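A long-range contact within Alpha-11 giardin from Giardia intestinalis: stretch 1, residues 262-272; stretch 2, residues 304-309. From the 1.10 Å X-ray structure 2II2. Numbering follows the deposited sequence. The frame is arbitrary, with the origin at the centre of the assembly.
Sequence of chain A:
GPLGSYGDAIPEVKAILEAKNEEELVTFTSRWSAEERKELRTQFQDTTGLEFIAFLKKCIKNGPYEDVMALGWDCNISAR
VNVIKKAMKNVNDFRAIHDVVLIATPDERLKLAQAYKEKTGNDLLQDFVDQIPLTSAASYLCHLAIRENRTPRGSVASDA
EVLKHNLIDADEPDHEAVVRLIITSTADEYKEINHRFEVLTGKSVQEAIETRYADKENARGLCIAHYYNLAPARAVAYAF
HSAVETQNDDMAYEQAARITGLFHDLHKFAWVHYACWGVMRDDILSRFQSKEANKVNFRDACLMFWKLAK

Stretch 1 (262-272) LFHDLHKFAWV
Stretch 2, residues 304-309: MFWKLA

How does the chain enter the contact at the start of stretch 1? Leu262 and Phe263 belong to a helix that began earlier in the chain; Leu262 (chi1 m, chi2 t) lies out of reach of stretch 2. Phe263, at phi/psi -120/1 and chi1 m, sends its CA-to-CB bond sideways while its ring leads away, so it meets Trp306 near its backbone: Phe263 O is 3.8 Å from Trp306 CH2, and Phe263 CB is 4.5 Å from the same atom. Phe263 O also accepts a 2.8 Å bond from His267 N. Stretch 2 enters from another helix that began earlier in the chain; Met304, Phe305 and Trp306 have phi/psi -60/-49, -65/-30 and -91/1, and Met304 (t, m, m) is out of reach.

Where do the two backbones come closest? His264 CA lies 5.3 Å from Trp306 CA, the closest such pair between the stretches, and His264 (-61/-33, chi1 69°, chi2 103°) is buried and touches two aromatic side chains. His264 CA sits over the face of Trp306, 3.8 Å from the centroid of the six-membered ring and 15° off its normal, a well-centred CH-pi contact. The imidazole reaches Phe305 (chi1 -83°, chi2 123°), whose edge points at the His264 face, with ring centroids 4.8 Å apart and planes at 59°; His264 CE1 is 3.6 Å from Phe305 CD2. From the same ring His264 ND1 donates to Phe305 O at 3.0 Å, but an angle of 128° at the hydrogen makes this bond weak.

What surrounds the edge of the Trp306 indole beyond His264? Asp265 (chi1 m) and Leu266 (m, t) keep helical phi/psi (-89/-50 and -61/-34) without regular helical bonds, and a type I turn follows from His267 (-127/48, chi1 m, chi2 -62°) through Lys268 (-54/-27) and Phe269 (-91/19, chi1 m, chi2 122°) to Ala270, closed by Ala270 N to His267 O at 2.9 Å. Trp306, with chi1 -76° and chi2 109°, brings its ring end into this turn: His267 O approaches Trp306 CZ3 to 3.3 Å near the ring plane, and Lys268 CA lies 4.2 Å from Trp306 CZ3, also at the edge. Water 1 adds a polar bridge, donating to Lys268 O at 2.8 Å and to Trp306 O at 2.7 Å. The Lys268 CA-to-CB bond (chi p, t, t, t) points sideways, and the end of the side chain leads away.

How does the contact close at the end of stretch 1? A weakly bonded helix starts at about Ala270, with phi/psi -50/-34 there, -60/-28 at Trp271 and -60/-50 at Val272. Ala270 points toward stretch 2, with Ala270 CB 3.8 Å from Trp306 CZ3. The CA-to-CB bond of Trp271 (chi1 54°, chi2 -100°) also points toward stretch 2, with Trp271 CD1 4.2 Å from Leu308 CD2. Leu308 (-119/12, chi1 m, chi2 t) follows Lys307 (m, t, t, t), whose positive phi (61/41), with two bonds back into the last turn, makes a Schellman motif; Lys307 N bonds to Met304 O at 3.1 Å. Val272 (chi1 t) and Ala309 lie out of reach. The two stretches together bury 396 Å².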

# COMPACT_ATOMS: atom_id res chain seq x y z
N LEU A 262 -4.08 -4.20 2.71
CA LEU A 262 -4.82 -3.24 1.91
C LEU A 262 -5.20 -3.70 0.49
O LEU A 262 -6.27 -3.36 -0.02
CB LEU A 262 -4.06 -1.91 1.78
CG LEU A 262 -3.82 -1.11 3.06
CD1 LEU A 262 -2.97 0.13 2.77
CD2 LEU A 262 -5.19 -0.67 3.60
N PHE A 263 -4.28 -4.45 -0.16
CA PHE A 263 -4.39 -4.60 -1.60
C PHE A 263 -4.56 -6.02 -2.11
O PHE A 263 -4.70 -6.20 -3.33
CB PHE A 263 -3.19 -3.95 -2.27
CG PHE A 263 -3.01 -2.50 -1.92
CD1 PHE A 263 -4.03 -1.58 -2.11
CD2 PHE A 263 -1.79 -2.06 -1.38
CE1 PHE A 263 -3.85 -0.25 -1.76
CE2 PHE A 263 -1.61 -0.71 -1.06
CZ PHE A 263 -2.63 0.19 -1.25
N HIS A 264 -4.61 -7.00 -1.20
CA HIS A 264 -4.63 -8.39 -1.67
C HIS A 264 -5.84 -8.72 -2.55
O HIS A 264 -5.75 -9.57 -3.43
CB HIS A 264 -4.56 -9.39 -0.50
CG HIS A 264 -5.79 -9.39 0.33
ND1 HIS A 264 -6.75 -10.38 0.23
CD2 HIS A 264 -6.29 -8.46 1.18
CE1 HIS A 264 -7.76 -10.08 1.03
NE2 HIS A 264 -7.53 -8.90 1.60
N ASP A 265 -6.99 -8.09 -2.28
CA ASP A 265 -8.15 -8.30 -3.14
C ASP A 265 -8.18 -7.31 -4.30
O ASP A 265 -8.37 -7.68 -5.46
CB ASP A 265 -9.52 -8.16 -2.41
CG ASP A 265 -9.83 -9.31 -1.48
OD1 ASP A 265 -9.61 -10.50 -1.83
OD2 ASP A 265 -10.34 -9.03 -0.38
N LEU A 266 -8.03 -6.02 -3.97
CA LEU A 266 -8.20 -4.97 -4.97
C LEU A 266 -7.22 -5.10 -6.11
O LEU A 266 -7.53 -4.75 -7.26
CB LEU A 266 -8.03 -3.59 -4.32
CG LEU A 266 -9.22 -3.13 -3.48
CD1 LEU A 266 -8.77 -1.91 -2.70
CD2 LEU A 266 -10.45 -2.82 -4.35
N HIS A 267 -6.01 -5.57 -5.77
CA HIS A 267 -4.91 -5.69 -6.73
C HIS A 267 -4.36 -7.10 -6.72
O HIS A 267 -3.13 -7.31 -6.67
CB HIS A 267 -3.87 -4.62 -6.50
CG HIS A 267 -4.45 -3.26 -6.57
ND1 HIS A 267 -5.04 -2.77 -7.73
CD2 HIS A 267 -4.69 -2.35 -5.60
CE1 HIS A 267 -5.56 -1.58 -7.47
NE2 HIS A 267 -5.37 -1.31 -6.19
N LYS A 268 -5.29 -8.06 -6.80
CA LYS A 268 -4.99 -9.49 -6.74
C LYS A 268 -3.96 -9.96 -7.74
O LYS A 268 -3.30 -10.96 -7.48
CB LYS A 268 -6.28 -10.32 -6.87
CG LYS A 268 -7.00 -10.11 -8.20
CD LYS A 268 -8.26 -10.92 -8.30
CE LYS A 268 -9.08 -10.59 -9.56
NZ LYS A 268 -10.27 -11.50 -9.78
N PHE A 269 -3.82 -9.28 -8.88
CA PHE A 269 -2.82 -9.67 -9.87
C PHE A 269 -1.47 -9.00 -9.72
O PHE A 269 -0.68 -9.02 -10.65
CB PHE A 269 -3.34 -9.49 -11.30
CG PHE A 269 -4.54 -10.34 -11.61
CD1 PHE A 269 -5.72 -9.77 -12.02
CD2 PHE A 269 -4.47 -11.73 -11.47
CE1 PHE A 269 -6.83 -10.56 -12.31
CE2 PHE A 269 -5.58 -12.52 -11.77
CZ PHE A 269 -6.76 -11.93 -12.16
N ALA A 270 -1.19 -8.45 -8.53
CA ALA A 270 0.15 -7.93 -8.30
C ALA A 270 1.24 -8.95 -8.67
O ALA A 270 2.31 -8.57 -9.11
CB ALA A 270 0.35 -7.50 -6.85
N TRP A 271 0.97 -10.24 -8.46
CA TRP A 271 1.97 -11.29 -8.76
C TRP A 271 2.39 -11.31 -10.23
O TRP A 271 3.50 -11.71 -10.56
CB TRP A 271 1.47 -12.68 -8.32
CG TRP A 271 0.16 -13.09 -8.86
CD1 TRP A 271 -1.03 -13.04 -8.20
CD2 TRP A 271 -0.08 -13.73 -10.11
NE1 TRP A 271 -2.02 -13.57 -9.00
CE2 TRP A 271 -1.46 -13.99 -10.18
CE3 TRP A 271 0.74 -14.08 -11.20
CZ2 TRP A 271 -2.06 -14.62 -11.30
CZ3 TRP A 271 0.16 -14.69 -12.30
CH2 TRP A 271 -1.23 -14.94 -12.35
N VAL A 272 1.50 -10.88 -11.12
CA VAL A 272 1.82 -10.79 -12.56
C VAL A 272 2.99 -9.84 -12.76
O VAL A 272 3.94 -10.13 -13.47
CB VAL A 272 0.59 -10.28 -13.38
CG1 VAL A 272 0.96 -10.05 -14.84
CG2 VAL A 272 -0.58 -11.27 -13.28
N MET A 304 -1.77 -16.81 2.12
CA MET A 304 -3.21 -16.97 2.12
C MET A 304 -3.90 -15.74 1.55
O MET A 304 -4.79 -15.88 0.70
CB MET A 304 -3.71 -17.33 3.53
CG MET A 304 -5.22 -17.49 3.67
SD MET A 304 -6.14 -15.94 3.83
CE MET A 304 -5.46 -15.29 5.37
N PHE A 305 -3.54 -14.55 2.02
CA PHE A 305 -4.24 -13.37 1.54
C PHE A 305 -4.03 -13.12 0.05
O PHE A 305 -4.92 -12.59 -0.63
CB PHE A 305 -3.86 -12.13 2.35
CG PHE A 305 -4.62 -11.96 3.64
CD1 PHE A 305 -3.94 -11.87 4.87
CD2 PHE A 305 -6.00 -11.82 3.64
CE1 PHE A 305 -4.65 -11.70 6.06
CE2 PHE A 305 -6.73 -11.66 4.82
CZ PHE A 305 -6.04 -11.58 6.05
N TRP A 306 -2.88 -13.51 -0.48
CA TRP A 306 -2.59 -13.31 -1.89
C TRP A 306 -3.02 -14.48 -2.75
O TRP A 306 -2.83 -14.44 -3.96
CB TRP A 306 -1.09 -13.05 -2.10
CG TRP A 306 -0.68 -11.69 -1.72
CD1 TRP A 306 0.08 -11.31 -0.64
CD2 TRP A 306 -1.00 -10.49 -2.43
NE1 TRP A 306 0.24 -9.95 -0.63
CE2 TRP A 306 -0.44 -9.42 -1.71
CE3 TRP A 306 -1.71 -10.22 -3.60
CZ2 TRP A 306 -0.56 -8.09 -2.13
CZ3 TRP A 306 -1.84 -8.90 -4.02
CH2 TRP A 306 -1.28 -7.86 -3.28
N LYS A 307 -3.60 -15.52 -2.14
CA LYS A 307 -4.05 -16.71 -2.92
C LYS A 307 -2.87 -17.37 -3.62
O LYS A 307 -2.99 -17.84 -4.76
CB LYS A 307 -5.22 -16.40 -3.87
CG LYS A 307 -6.45 -15.97 -3.13
CD LYS A 307 -7.66 -15.90 -4.04
CE LYS A 307 -8.90 -15.59 -3.24
NZ LYS A 307 -10.07 -15.40 -4.15
N LEU A 308 -1.76 -17.44 -2.90
CA LEU A 308 -0.54 -18.07 -3.40
C LEU A 308 -0.12 -19.26 -2.54
O LEU A 308 1.03 -19.71 -2.65
CB LEU A 308 0.58 -17.03 -3.42
CG LEU A 308 0.41 -15.81 -4.34
CD1 LEU A 308 1.57 -14.83 -4.10
CD2 LEU A 308 0.33 -16.24 -5.81
N ALA A 309 -1.02 -19.72 -1.67
CA ALA A 309 -0.73 -20.82 -0.74
C ALA A 309 -0.75 -22.14 -1.48
O ALA A 309 0.06 -23.01 -1.19
CB ALA A 309 -1.73 -20.83 0.42
O HOH W 1 -4.18 -12.93 -5.74